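Local coordinates for Two-component system sensor histidine kinase (Bacteroides thetaiotaomicron, PDB 3OTT), which probably senses saccharides through the extracellular beta-propeller and beta-sandwich part present here, and probably relays the signal as an ATP-dependent histidine kinase, at residues L143-Y149 against V161-G166; Y149-K155 against F192-E198; P181-H185 against T209-F214; F136-G142 against N174-E178; T63-C67 against M78-N82. One frame throughout, in Å; residues are numbered along the deposited sequence.

Contact 1: residues L143-Y149 against V161-G166; sequences LPNNTIY and VGTYNG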
# COMPACT_ATOMS: atom_id res chain seq x y z
N LEU B 143 -12.00 -21.27 28.14
CA LEU B 143 -10.95 -21.99 27.42
C LEU B 143 -11.18 -23.50 27.54
O LEU B 143 -11.63 -23.96 28.58
CB LEU B 143 -9.58 -21.62 27.95
CG LEU B 143 -8.91 -20.39 27.37
CD1 LEU B 143 -7.56 -20.27 28.04
CD2 LEU B 143 -8.75 -20.52 25.84
N PRO B 144 -10.91 -24.28 26.47
CA PRO B 144 -11.16 -25.73 26.67
C PRO B 144 -10.10 -26.36 27.60
O PRO B 144 -10.39 -27.32 28.31
CB PRO B 144 -11.17 -26.32 25.24
CG PRO B 144 -10.52 -25.27 24.38
CD PRO B 144 -10.67 -23.94 25.06
N ASN B 145 -8.91 -25.76 27.66
CA ASN B 145 -7.81 -26.26 28.49
C ASN B 145 -6.82 -25.07 28.68
O ASN B 145 -6.87 -24.14 27.91
CB ASN B 145 -7.20 -27.52 27.83
CG ASN B 145 -6.25 -28.29 28.73
OD1 ASN B 145 -5.10 -27.87 28.91
ND2 ASN B 145 -6.69 -29.42 29.27
N ASN B 146 -6.04 -25.06 29.76
CA ASN B 146 -5.03 -24.02 30.03
C ASN B 146 -3.66 -24.33 29.43
O ASN B 146 -2.79 -23.48 29.45
CB ASN B 146 -4.84 -23.85 31.56
CG ASN B 146 -6.13 -23.32 32.24
OD1 ASN B 146 -6.75 -22.33 31.76
ND2 ASN B 146 -6.54 -23.99 33.33
N THR B 147 -3.47 -25.55 28.93
CA THR B 147 -2.26 -25.89 28.17
C THR B 147 -2.35 -25.47 26.70
O THR B 147 -3.07 -26.11 25.93
CB THR B 147 -1.89 -27.36 28.31
OG1 THR B 147 -1.66 -27.62 29.69
CG2 THR B 147 -0.57 -27.69 27.57
N ILE B 148 -1.59 -24.44 26.32
CA ILE B 148 -1.64 -23.81 25.01
C ILE B 148 -0.45 -24.22 24.17
O ILE B 148 0.69 -24.07 24.62
CB ILE B 148 -1.56 -22.28 25.15
CG1 ILE B 148 -2.51 -21.77 26.24
CG2 ILE B 148 -1.85 -21.58 23.81
CD1 ILE B 148 -4.00 -22.18 26.04
N TYR B 149 -0.70 -24.72 22.96
CA TYR B 149 0.40 -25.07 22.05
C TYR B 149 0.58 -24.17 20.85
O TYR B 149 1.62 -24.17 20.24
CB TYR B 149 0.29 -26.53 21.55
CG TYR B 149 0.39 -27.55 22.63
CD1 TYR B 149 1.47 -27.53 23.55
CD2 TYR B 149 -0.54 -28.54 22.73
CE1 TYR B 149 1.59 -28.48 24.53
CE2 TYR B 149 -0.47 -29.48 23.73
CZ TYR B 149 0.61 -29.46 24.62
OH TYR B 149 0.67 -30.41 25.61
N VAL B 161 -6.77 -20.23 19.06
CA VAL B 161 -5.93 -20.79 20.14
C VAL B 161 -6.06 -22.32 20.13
O VAL B 161 -7.14 -22.87 20.40
CB VAL B 161 -6.38 -20.23 21.52
CG1 VAL B 161 -5.57 -20.87 22.71
CG2 VAL B 161 -6.31 -18.75 21.50
N GLY B 162 -4.95 -23.01 19.86
CA GLY B 162 -4.88 -24.47 19.87
C GLY B 162 -4.33 -24.95 21.21
O GLY B 162 -3.27 -24.50 21.67
N THR B 163 -5.02 -25.89 21.83
CA THR B 163 -4.72 -26.32 23.17
C THR B 163 -4.54 -27.84 23.26
O THR B 163 -4.66 -28.55 22.27
CB THR B 163 -5.83 -25.92 24.21
OG1 THR B 163 -6.96 -26.80 24.13
CG2 THR B 163 -6.24 -24.41 24.14
N TYR B 164 -4.23 -28.30 24.46
CA TYR B 164 -4.17 -29.71 24.80
C TYR B 164 -5.52 -30.38 24.45
O TYR B 164 -5.55 -31.54 24.05
CB TYR B 164 -3.86 -29.84 26.29
CG TYR B 164 -3.74 -31.24 26.77
CD1 TYR B 164 -4.68 -31.77 27.65
CD2 TYR B 164 -2.72 -32.05 26.33
CE1 TYR B 164 -4.60 -33.07 28.06
CE2 TYR B 164 -2.64 -33.37 26.74
CZ TYR B 164 -3.59 -33.87 27.62
OH TYR B 164 -3.49 -35.19 28.06
N ASN B 165 -6.63 -29.68 24.63
CA ASN B 165 -7.91 -30.28 24.29
C ASN B 165 -8.72 -29.42 23.31
O ASN B 165 -9.86 -29.00 23.60
CB ASN B 165 -8.73 -30.67 25.56
CG ASN B 165 -9.97 -31.54 25.22
OD1 ASN B 165 -9.93 -32.41 24.32
ND2 ASN B 165 -11.07 -31.29 25.92
N GLY B 166 -8.15 -29.16 22.15
CA GLY B 166 -8.99 -28.61 21.07
C GLY B 166 -8.77 -27.15 20.71
O GLY B 166 -7.88 -26.46 21.26

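Contact 2: residues Y149-K155 against F192-E198; sequences YSIIRTK and FVNSLLE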
# COMPACT_ATOMS: atom_id res chain seq x y z
N TYR B 149 -0.70 -24.72 22.96
CA TYR B 149 0.40 -25.07 22.05
C TYR B 149 0.58 -24.17 20.85
O TYR B 149 1.62 -24.17 20.24
CB TYR B 149 0.29 -26.53 21.55
CG TYR B 149 0.39 -27.55 22.63
CD1 TYR B 149 1.47 -27.53 23.55
CD2 TYR B 149 -0.54 -28.54 22.73
CE1 TYR B 149 1.59 -28.48 24.53
CE2 TYR B 149 -0.47 -29.48 23.73
CZ TYR B 149 0.61 -29.46 24.62
OH TYR B 149 0.67 -30.41 25.61
N SER B 150 -0.47 -23.47 20.44
CA SER B 150 -0.41 -22.72 19.19
C SER B 150 -1.40 -21.59 19.24
O SER B 150 -2.52 -21.76 19.72
CB SER B 150 -0.76 -23.61 18.00
OG SER B 150 -0.48 -22.85 16.79
N ILE B 151 -0.95 -20.43 18.84
CA ILE B 151 -1.79 -19.27 18.69
C ILE B 151 -1.45 -18.45 17.47
O ILE B 151 -0.24 -18.29 17.16
CB ILE B 151 -2.08 -18.42 19.98
CG1 ILE B 151 -2.19 -16.97 19.62
CG2 ILE B 151 -1.13 -18.63 21.11
CD1 ILE B 151 -2.92 -16.24 20.60
N ILE B 152 -2.50 -18.05 16.73
CA ILE B 152 -2.35 -17.21 15.53
C ILE B 152 -3.34 -16.08 15.44
O ILE B 152 -4.47 -16.14 15.95
CB ILE B 152 -2.41 -18.01 14.17
CG1 ILE B 152 -3.74 -18.71 14.02
CG2 ILE B 152 -1.14 -18.92 13.95
CD1 ILE B 152 -4.12 -19.08 12.57
N ARG B 153 -2.90 -15.04 14.75
CA ARG B 153 -3.78 -13.95 14.40
C ARG B 153 -4.01 -14.02 12.92
O ARG B 153 -3.04 -14.10 12.18
CB ARG B 153 -3.16 -12.56 14.74
CG ARG B 153 -4.20 -11.44 14.53
CD ARG B 153 -3.63 -10.04 14.61
NE ARG B 153 -3.13 -9.67 13.32
CZ ARG B 153 -3.65 -8.75 12.50
NH1 ARG B 153 -4.68 -7.99 12.84
NH2 ARG B 153 -3.07 -8.58 11.33
N THR B 154 -5.27 -14.03 12.49
CA THR B 154 -5.59 -13.88 11.06
C THR B 154 -5.61 -12.40 10.58
O THR B 154 -5.65 -11.49 11.40
CB THR B 154 -6.93 -14.53 10.70
OG1 THR B 154 -7.95 -13.98 11.52
CG2 THR B 154 -6.91 -16.06 10.89
N LYS B 155 -5.59 -12.19 9.26
CA LYS B 155 -5.66 -10.86 8.61
C LYS B 155 -6.90 -10.06 9.00
O LYS B 155 -6.89 -8.84 9.00
CB LYS B 155 -5.65 -11.04 7.10
CG LYS B 155 -4.34 -10.66 6.43
CD LYS B 155 -3.07 -11.24 7.15
CE LYS B 155 -1.83 -10.55 6.57
NZ LYS B 155 -0.61 -11.29 6.99
N PHE B 192 -5.03 -32.86 20.92
CA PHE B 192 -3.90 -31.90 20.90
C PHE B 192 -3.97 -31.05 19.68
O PHE B 192 -3.93 -31.58 18.59
CB PHE B 192 -2.52 -32.60 20.70
CG PHE B 192 -1.98 -33.33 21.88
CD1 PHE B 192 -0.97 -32.75 22.67
CD2 PHE B 192 -2.40 -34.65 22.16
CE1 PHE B 192 -0.39 -33.43 23.78
CE2 PHE B 192 -1.85 -35.37 23.25
CZ PHE B 192 -0.84 -34.74 24.08
N VAL B 193 -3.93 -29.75 19.81
CA VAL B 193 -3.74 -28.95 18.62
C VAL B 193 -2.37 -28.32 18.67
O VAL B 193 -2.17 -27.31 19.35
CB VAL B 193 -4.82 -27.89 18.45
CG1 VAL B 193 -4.42 -26.91 17.34
CG2 VAL B 193 -6.18 -28.53 18.14
N ASN B 194 -1.43 -28.90 17.91
CA ASN B 194 -0.03 -28.49 17.94
C ASN B 194 0.25 -27.31 17.07
O ASN B 194 1.28 -26.61 17.26
CB ASN B 194 0.91 -29.55 17.37
CG ASN B 194 0.76 -30.89 18.00
OD1 ASN B 194 0.79 -31.03 19.23
ND2 ASN B 194 0.62 -31.92 17.15
N SER B 195 -0.57 -27.10 16.04
CA SER B 195 -0.12 -26.14 15.01
C SER B 195 -1.27 -25.54 14.20
O SER B 195 -2.25 -26.26 13.91
CB SER B 195 0.84 -26.85 14.04
OG SER B 195 1.39 -25.91 13.16
N LEU B 196 -1.11 -24.24 13.86
CA LEU B 196 -2.13 -23.45 13.22
C LEU B 196 -1.51 -22.58 12.17
O LEU B 196 -0.43 -22.05 12.39
CB LEU B 196 -2.86 -22.53 14.24
CG LEU B 196 -3.71 -23.18 15.33
CD1 LEU B 196 -4.34 -22.10 16.30
CD2 LEU B 196 -4.76 -24.05 14.70
N LEU B 197 -2.20 -22.41 11.06
CA LEU B 197 -1.66 -21.59 9.98
C LEU B 197 -2.78 -21.00 9.14
O LEU B 197 -3.69 -21.72 8.63
CB LEU B 197 -0.72 -22.40 9.07
CG LEU B 197 -0.09 -21.59 7.89
CD1 LEU B 197 1.05 -20.63 8.31
CD2 LEU B 197 0.39 -22.51 6.77
N GLU B 198 -2.72 -19.69 8.97
CA GLU B 198 -3.67 -19.02 8.13
C GLU B 198 -3.24 -19.14 6.69
O GLU B 198 -2.07 -19.03 6.40
CB GLU B 198 -3.76 -17.56 8.47
CG GLU B 198 -4.80 -16.83 7.59
CD GLU B 198 -4.80 -15.31 7.76
OE1 GLU B 198 -3.71 -14.70 8.07
OE2 GLU B 198 -5.89 -14.74 7.53

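Contact 3: residues P181-H185 against T209-F214; sequences PLPVH and TEGYLF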
# COMPACT_ATOMS: atom_id res chain seq x y z
N PRO B 181 -15.32 -27.49 17.21
CA PRO B 181 -15.23 -28.94 17.32
C PRO B 181 -14.59 -29.52 16.09
O PRO B 181 -14.85 -29.04 15.00
CB PRO B 181 -16.73 -29.38 17.38
CG PRO B 181 -17.53 -28.11 17.77
CD PRO B 181 -16.71 -27.01 17.08
N LEU B 182 -13.79 -30.56 16.24
CA LEU B 182 -13.03 -31.09 15.12
C LEU B 182 -13.47 -32.51 14.88
O LEU B 182 -13.44 -33.35 15.78
CB LEU B 182 -11.52 -30.98 15.36
CG LEU B 182 -10.92 -29.56 15.55
CD1 LEU B 182 -9.56 -29.63 16.21
CD2 LEU B 182 -10.76 -28.76 14.27
N PRO B 183 -13.94 -32.79 13.68
CA PRO B 183 -14.62 -34.08 13.39
C PRO B 183 -13.60 -35.21 13.20
O PRO B 183 -12.69 -35.14 12.35
CB PRO B 183 -15.39 -33.79 12.07
CG PRO B 183 -14.58 -32.71 11.38
CD PRO B 183 -14.10 -31.81 12.59
N VAL B 184 -13.74 -36.23 14.01
CA VAL B 184 -12.75 -37.28 14.08
C VAL B 184 -13.49 -38.63 14.05
O VAL B 184 -14.69 -38.67 14.35
CB VAL B 184 -11.88 -37.11 15.40
CG1 VAL B 184 -11.20 -38.39 15.75
CG2 VAL B 184 -10.87 -35.97 15.23
N HIS B 185 -12.78 -39.70 13.69
CA HIS B 185 -13.32 -41.06 13.74
C HIS B 185 -13.72 -41.66 15.13
O HIS B 185 -14.69 -42.39 15.19
CB HIS B 185 -12.48 -42.06 12.92
CG HIS B 185 -13.22 -43.33 12.60
ND1 HIS B 185 -12.76 -44.58 12.95
CD2 HIS B 185 -14.44 -43.53 12.03
CE1 HIS B 185 -13.63 -45.50 12.57
NE2 HIS B 185 -14.66 -44.88 12.02
N THR B 209 -2.90 -31.65 14.25
CA THR B 209 -3.16 -32.36 15.46
C THR B 209 -2.41 -33.70 15.41
O THR B 209 -1.74 -34.04 14.43
CB THR B 209 -4.70 -32.67 15.60
OG1 THR B 209 -5.10 -33.60 14.58
CG2 THR B 209 -5.59 -31.42 15.50
N GLU B 210 -2.53 -34.48 16.47
CA GLU B 210 -2.19 -35.86 16.40
C GLU B 210 -3.23 -36.55 15.57
O GLU B 210 -4.40 -36.65 15.96
CB GLU B 210 -2.16 -36.49 17.81
CG GLU B 210 -1.89 -38.02 17.79
CD GLU B 210 -1.17 -38.58 19.08
OE1 GLU B 210 -0.65 -37.77 19.91
OE2 GLU B 210 -1.10 -39.85 19.23
N GLY B 211 -2.83 -37.02 14.40
CA GLY B 211 -3.66 -37.90 13.59
C GLY B 211 -4.34 -37.28 12.37
O GLY B 211 -4.81 -38.01 11.50
N TYR B 212 -4.43 -35.97 12.30
CA TYR B 212 -5.23 -35.33 11.28
C TYR B 212 -4.67 -33.99 10.99
O TYR B 212 -4.08 -33.34 11.87
CB TYR B 212 -6.64 -35.08 11.81
CG TYR B 212 -7.43 -36.30 12.12
CD1 TYR B 212 -7.41 -36.86 13.40
CD2 TYR B 212 -8.23 -36.90 11.13
CE1 TYR B 212 -8.15 -38.02 13.69
CE2 TYR B 212 -9.00 -38.03 11.43
CZ TYR B 212 -8.94 -38.59 12.69
OH TYR B 212 -9.74 -39.70 12.96
N LEU B 213 -4.91 -33.56 9.77
CA LEU B 213 -4.74 -32.22 9.31
C LEU B 213 -6.18 -31.71 8.87
O LEU B 213 -6.85 -32.37 8.03
CB LEU B 213 -3.85 -32.25 8.07
CG LEU B 213 -3.49 -30.90 7.45
CD1 LEU B 213 -2.90 -29.92 8.50
CD2 LEU B 213 -2.56 -31.08 6.24
N PHE B 214 -6.65 -30.61 9.46
CA PHE B 214 -7.95 -30.01 9.16
C PHE B 214 -7.79 -28.73 8.42
O PHE B 214 -6.81 -28.00 8.63
CB PHE B 214 -8.72 -29.73 10.42
CG PHE B 214 -9.07 -30.96 11.20
CD1 PHE B 214 -8.26 -31.41 12.23
CD2 PHE B 214 -10.28 -31.67 10.94
CE1 PHE B 214 -8.64 -32.60 13.00
CE2 PHE B 214 -10.65 -32.82 11.67
CZ PHE B 214 -9.80 -33.29 12.72

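Contact 4: residues F136-G142 against N174-E178; sequences FDTRRNG and NGKFE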
# COMPACT_ATOMS: atom_id res chain seq x y z
N PHE B 136 -5.89 -15.41 30.93
CA PHE B 136 -7.11 -15.99 30.42
C PHE B 136 -7.18 -17.41 30.84
O PHE B 136 -6.20 -18.17 30.72
CB PHE B 136 -7.14 -15.94 28.90
CG PHE B 136 -7.23 -14.56 28.37
CD1 PHE B 136 -6.07 -13.82 28.11
CD2 PHE B 136 -8.47 -13.94 28.21
CE1 PHE B 136 -6.13 -12.53 27.70
CE2 PHE B 136 -8.54 -12.65 27.76
CZ PHE B 136 -7.38 -11.95 27.50
N ASP B 137 -8.35 -17.83 31.33
CA ASP B 137 -8.40 -19.22 31.72
C ASP B 137 -9.67 -20.02 31.39
O ASP B 137 -10.60 -19.56 30.70
CB ASP B 137 -7.96 -19.38 33.19
CG ASP B 137 -9.10 -19.13 34.18
OD1 ASP B 137 -9.88 -18.16 34.04
OD2 ASP B 137 -9.20 -19.96 35.12
N THR B 138 -9.66 -21.24 31.91
CA THR B 138 -10.74 -22.21 31.78
C THR B 138 -12.09 -21.76 32.40
O THR B 138 -13.11 -21.72 31.75
CB THR B 138 -10.18 -23.57 32.32
OG1 THR B 138 -10.49 -24.61 31.40
CG2 THR B 138 -10.63 -23.91 33.70
N ARG B 139 -12.04 -21.35 33.66
CA ARG B 139 -13.20 -20.91 34.42
C ARG B 139 -13.74 -19.52 34.05
O ARG B 139 -14.94 -19.38 33.76
CB ARG B 139 -12.84 -20.95 35.90
CG ARG B 139 -12.93 -22.37 36.40
CD ARG B 139 -12.07 -22.71 37.62
NE ARG B 139 -11.82 -24.16 37.66
CZ ARG B 139 -12.71 -25.08 38.05
NH1 ARG B 139 -13.92 -24.72 38.47
NH2 ARG B 139 -12.38 -26.37 38.03
N ARG B 140 -12.87 -18.51 34.02
CA ARG B 140 -13.33 -17.15 33.67
C ARG B 140 -13.65 -16.98 32.17
O ARG B 140 -14.53 -16.21 31.84
CB ARG B 140 -12.33 -16.07 34.10
CG ARG B 140 -11.99 -16.10 35.57
CD ARG B 140 -11.45 -14.77 36.04
NE ARG B 140 -10.60 -14.98 37.20
CZ ARG B 140 -9.26 -14.94 37.19
NH1 ARG B 140 -8.62 -14.64 36.06
NH2 ARG B 140 -8.58 -15.16 38.31
N ASN B 141 -12.95 -17.69 31.29
CA ASN B 141 -13.05 -17.36 29.86
C ASN B 141 -13.58 -18.47 28.92
O ASN B 141 -13.80 -18.21 27.73
CB ASN B 141 -11.75 -16.71 29.35
CG ASN B 141 -11.20 -15.63 30.31
OD1 ASN B 141 -10.53 -15.94 31.31
ND2 ASN B 141 -11.48 -14.35 30.00
N GLY B 142 -13.84 -19.66 29.45
CA GLY B 142 -14.34 -20.80 28.65
C GLY B 142 -13.26 -21.41 27.76
O GLY B 142 -13.56 -21.99 26.72
N ASN B 174 -17.09 -10.20 24.77
CA ASN B 174 -17.32 -10.50 26.15
C ASN B 174 -16.06 -11.08 26.78
O ASN B 174 -16.08 -11.46 27.94
CB ASN B 174 -18.47 -11.49 26.27
CG ASN B 174 -18.19 -12.78 25.53
OD1 ASN B 174 -17.06 -13.01 25.07
ND2 ASN B 174 -19.20 -13.63 25.39
N GLY B 175 -14.97 -11.19 26.02
CA GLY B 175 -13.73 -11.72 26.57
C GLY B 175 -13.70 -13.24 26.81
O GLY B 175 -12.90 -13.72 27.63
N LYS B 176 -14.55 -13.99 26.11
CA LYS B 176 -14.57 -15.42 26.25
C LYS B 176 -14.07 -16.16 24.99
O LYS B 176 -13.71 -15.56 24.02
CB LYS B 176 -15.99 -15.89 26.58
CG LYS B 176 -16.49 -15.50 27.94
CD LYS B 176 -17.65 -16.48 28.29
CE LYS B 176 -18.55 -15.94 29.43
NZ LYS B 176 -17.79 -15.92 30.72
N PHE B 177 -14.08 -17.48 25.02
CA PHE B 177 -13.63 -18.21 23.87
C PHE B 177 -14.71 -19.14 23.33
O PHE B 177 -15.28 -19.91 24.04
CB PHE B 177 -12.34 -18.99 24.20
CG PHE B 177 -11.17 -18.09 24.50
CD1 PHE B 177 -11.04 -17.50 25.76
CD2 PHE B 177 -10.21 -17.83 23.52
CE1 PHE B 177 -9.99 -16.65 26.02
CE2 PHE B 177 -9.11 -17.01 23.79
CZ PHE B 177 -9.02 -16.41 25.04
N GLU B 178 -14.88 -19.13 22.03
CA GLU B 178 -15.83 -20.04 21.41
C GLU B 178 -15.09 -21.30 20.91
O GLU B 178 -14.14 -21.17 20.13
CB GLU B 178 -16.46 -19.29 20.22
CG GLU B 178 -17.41 -20.16 19.42
CD GLU B 178 -17.94 -19.52 18.10
OE1 GLU B 178 -17.40 -18.45 17.63
OE2 GLU B 178 -18.89 -20.14 17.54

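Contact 5: residues T63-C67 against M78-N82; sequences TRIYC and MGTDN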
# COMPACT_ATOMS: atom_id res chain seq x y z
N THR B 63 19.69 -22.07 27.20
CA THR B 63 18.46 -22.71 27.60
C THR B 63 17.66 -22.99 26.36
O THR B 63 17.94 -22.44 25.30
CB THR B 63 17.68 -21.83 28.64
OG1 THR B 63 16.63 -22.56 29.22
CG2 THR B 63 17.14 -20.51 28.03
N ARG B 64 16.68 -23.86 26.46
CA ARG B 64 15.94 -24.24 25.28
C ARG B 64 14.94 -23.14 24.90
O ARG B 64 14.25 -22.60 25.75
CB ARG B 64 15.24 -25.60 25.47
CG ARG B 64 14.36 -26.05 24.30
CD ARG B 64 13.69 -27.43 24.53
NE ARG B 64 13.74 -28.25 23.31
CZ ARG B 64 14.10 -29.55 23.29
NH1 ARG B 64 14.38 -30.22 24.43
NH2 ARG B 64 14.15 -30.17 22.14
N ILE B 65 14.87 -22.84 23.61
CA ILE B 65 13.97 -21.86 23.09
C ILE B 65 12.79 -22.59 22.42
O ILE B 65 13.00 -23.49 21.61
CB ILE B 65 14.67 -21.04 21.98
CG1 ILE B 65 16.05 -20.53 22.44
CG2 ILE B 65 13.78 -19.84 21.47
CD1 ILE B 65 15.99 -19.58 23.58
N TYR B 66 11.55 -22.19 22.69
CA TYR B 66 10.42 -22.91 22.07
C TYR B 66 9.76 -22.16 20.95
O TYR B 66 9.09 -22.77 20.12
CB TYR B 66 9.39 -23.26 23.13
CG TYR B 66 9.94 -24.20 24.18
CD1 TYR B 66 9.85 -25.60 24.02
CD2 TYR B 66 10.53 -23.69 25.37
CE1 TYR B 66 10.35 -26.49 24.99
CE2 TYR B 66 11.07 -24.59 26.38
CZ TYR B 66 10.98 -25.98 26.16
OH TYR B 66 11.44 -26.84 27.11
N CYS B 67 9.94 -20.84 20.93
CA CYS B 67 9.24 -19.99 20.00
C CYS B 67 9.86 -18.62 20.14
O CYS B 67 10.57 -18.38 21.12
CB CYS B 67 7.75 -19.91 20.37
SG CYS B 67 7.45 -19.08 21.94
N MET B 78 11.71 -14.57 23.20
CA MET B 78 11.81 -16.01 22.99
C MET B 78 11.23 -16.78 24.18
O MET B 78 11.56 -16.47 25.33
CB MET B 78 13.30 -16.37 22.81
CG MET B 78 13.94 -15.60 21.60
SD MET B 78 15.67 -16.03 21.57
CE MET B 78 16.37 -15.02 22.89
N GLY B 79 10.40 -17.78 23.91
CA GLY B 79 9.83 -18.54 25.00
C GLY B 79 10.74 -19.62 25.51
O GLY B 79 11.36 -20.29 24.72
N THR B 80 10.80 -19.81 26.84
CA THR B 80 11.74 -20.75 27.51
C THR B 80 10.98 -21.39 28.69
O THR B 80 9.85 -20.99 28.95
CB THR B 80 13.01 -20.01 28.10
OG1 THR B 80 12.60 -19.13 29.13
CG2 THR B 80 13.77 -19.16 27.05
N ASP B 81 11.61 -22.34 29.39
CA ASP B 81 11.16 -22.87 30.69
C ASP B 81 10.97 -21.77 31.73
O ASP B 81 10.05 -21.80 32.56
CB ASP B 81 12.23 -23.85 31.22
CG ASP B 81 12.46 -25.07 30.27
OD1 ASP B 81 11.64 -25.31 29.32
OD2 ASP B 81 13.45 -25.81 30.47
N ASN B 82 11.86 -20.79 31.72
CA ASN B 82 11.76 -19.76 32.73
C ASN B 82 10.86 -18.58 32.33
O ASN B 82 10.50 -17.74 33.15
CB ASN B 82 13.10 -19.27 33.21
CG ASN B 82 12.96 -18.36 34.42
OD1 ASN B 82 13.45 -17.22 34.41
ND2 ASN B 82 12.25 -18.84 35.47
O HOH W 1 14.20 -23.35 28.36

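Contact 1: residues L143-Y149 against V161-G166
CG of Asn145 is turned opposite the backbone N (chi1 -168°), which brings the amide against Tyr164: ND2 of Asn145 meets the ring edge at CD1 of Tyr164, 3.5 Å away, with amide and ring planes 55° apart. OD1 of the same amide is turned back to its own chain, where one lone pair, in the carbonyl plane, takes the N-H of Thr147 at 2.8 Å and closes an Asx turn. OG1 of Thr163 sits between the backbone N and the carbonyl carbon (chi1 78°). There it accepts from Asn165 N in an ST turn and donates to Gly166 O, which Thr163 N also reaches, from the opposite face of the carbonyl plane; Pro144 CG and Asn145 CB pack over the hydroxyl. These turns flank the first two strands, 148-153 and 159-163, of a beta-propeller blade. Tyr149 N and Tyr164 N give 2.9 Å hydrogen bonds to Gly162 O and Thr147 O respectively. Between them Ile148 and Thr163 form an antiparallel non-hydrogen-bonded pair. On their face CD1 of Ile148 lies 3.7 Å from CG2 of Thr163 and 3.9 Å from CG1 of Val161, close to Leu123 of the preceding blade.

Contact 2: residues Y149-K155 against F192-E198
The rings of Tyr149 and Phe192 meet rim to rim, neither over the other's face, with planes 16° apart and centroids separated by 5.9 Å. CE2 of Tyr149 approaches CD1 of Phe192 to 3.5 Å. Val193 O lies at the edge of the Tyr149 ring, in its plane, and 3.4 Å from the CB of Tyr149; Phe192 in turn makes an edge-to-face pair with Tyr164. The two segments carry the first strands, 148-153 and 193-199, of adjacent beta-propeller blades. They run roughly parallel and are joined by side chains, each strand pairing with the second strand of its own blade. Classic beta bulges mark both, Tyr149 and Ser150 facing Gly162, and Asn194 and Ser195 facing Gly208. Leu196 packs against both Ser150 and Ile152: its CB stands 3.5 Å from OG of Ser150 and 3.9 Å from CG1 of Ile152. The far end turns polar. Glu198, with CG opposite the backbone N (chi1 -179°) and the chain extended beyond it, places its carboxylate beside Thr154, whose hydroxyl is engaged by Asp156 and Gln158. OE2 of Glu198 is met on its syn side, somewhat out of the carboxylate plane, by Lys155 N at 3.1 Å (165°).

Contact 3: residues P181-H185 against T209-F214
Phe214 is clasped on several sides by Leu182, Pro183 and Val184, and this is the dense part of the contact. The loop 181-185 leaves the outer strand 176-180 of one beta-propeller blade and lies against the third strand, 212-217, of the next, on the side where Tyr212 and Phe214 project. CB of Leu182 sits over one face of the Phe214 ring, 4.1 Å from its centroid, a CH-pi contact. At the ring edge, in plane, are CG2 of Val184, 3.8 Å from CZ of Phe214, and Pro183 O, which also accepts from Gln225. CD of Pro183 comes to 3.7 Å from CE2 of Phe214. Leu191 adds to the packing of Leu182, Val184 and Phe214. Toward solvent, where Pro183 and His185 are exposed, the contact thins, and the imidazole of His185 turns off the strand. Val184 spans the two regions: its CG2 also lies over a face of Tyr212, 4.2 Å from that centroid. At the exposed end the Tyr212 hydroxyl oxygen accepts from His185 N at 3.1 Å, with an N-H...O angle of 166°.

Contact 4: residues F136-G142 against N174-E178
Asn141 and Lys176 bring their CA atoms to 4.4 Å where a short helix, 138-141, abuts the start of strand 176-180. Each segment has a glycine of positive phi: Gly142, just after the helix, and Gly175, which forms a G1 beta bulge with Lys176 opposite Ile171. The helix sits in the crossing between two beta-propeller blades and touches the outermost strand of the second. Asp137 caps its N-terminus, OD1 accepting from Arg140 N. Asn141 O receives Phe177 N at 2.8 Å. In the Asn141 amide, ND2 donates to Gly175 O at 2.8 Å, almost straight (176°) and within the amide plane, while OD1 accepts from Asp137 N at 2.9 Å, the donor lying above the carbonyl plane. A leucine in its place would probably leave Gly175 O and Asp137 N without these mates, the link resting on the backbone bond to Phe177 N. Alongside, the edge of Phe177 is turned to the face of Phe136, planes at 86°, with CE1 of Phe177 3.8 Å from CD2 of Phe136.

Contact 5: residues T63-C67 against M78-N82
A single water ties Thr63 and Arg64 to Asp81: it bonds to OG1 of Thr63 at 2.7 Å, donates to Arg64 O at 2.7 Å and accepts from Asp81 N at 3.0 Å. Nearby the Tyr66 hydroxyl donates to OD1 of Asp81 at 2.7 Å, on the syn lone pair, with ring and carboxylate planes 40° apart. With CG of Tyr66 opposite its carbonyl carbon (chi1 -63°), the ring reaches along 78-82 and its edge meets the CA of Thr80. Residues 63-67 lead into the first strand of a beta-propeller blade, and 78-82 leave the second. Backbone bonds join them, Tyr66 N to Gly79 O at 2.8 Å and Gly79 N to Cys67 O at 2.9 Å. Gly79 leaves room for SG of Cys67, which a CB there would strike. Apolar groups gather on the other side, with CG2 of Ile65 3.8 Å from CB of Met78, and CD1 of Ile65 near the methyl of Thr80. A phenylalanine instead of Tyr66 is likely to leave the Asp81 carboxylate without its hydroxyl mate, free to turn. Tyr66 also makes a cation-pi contact with Arg106. Hydroxyl and water together fix Asp81, and the hydroxyl bond would probably favour its charged carboxylate.

All five contacts belong to one beta-propeller, and none involves the other chain of the assembly. Contacts 1, 2 and 5 have more buried than exposed residues; contact 3 has as many of each, and contact 4 more exposed. Contacts 1 and 5 each join the first two strands of a blade through backbone bonds, contact 1 adding Asx and ST turns, contact 5 a water and the Tyr66-Asp81 bond. Contact 2 instead joins neighbouring blades by side chains, sharing Tyr149 and strand 148-153 with contact 1. In contacts 3 and 4 inter-blade connections meet strands of the following blade: aromatic and aliphatic packing dominates contact 3, side-chain amide and backbone bonds beside a phenylalanine pair contact 4.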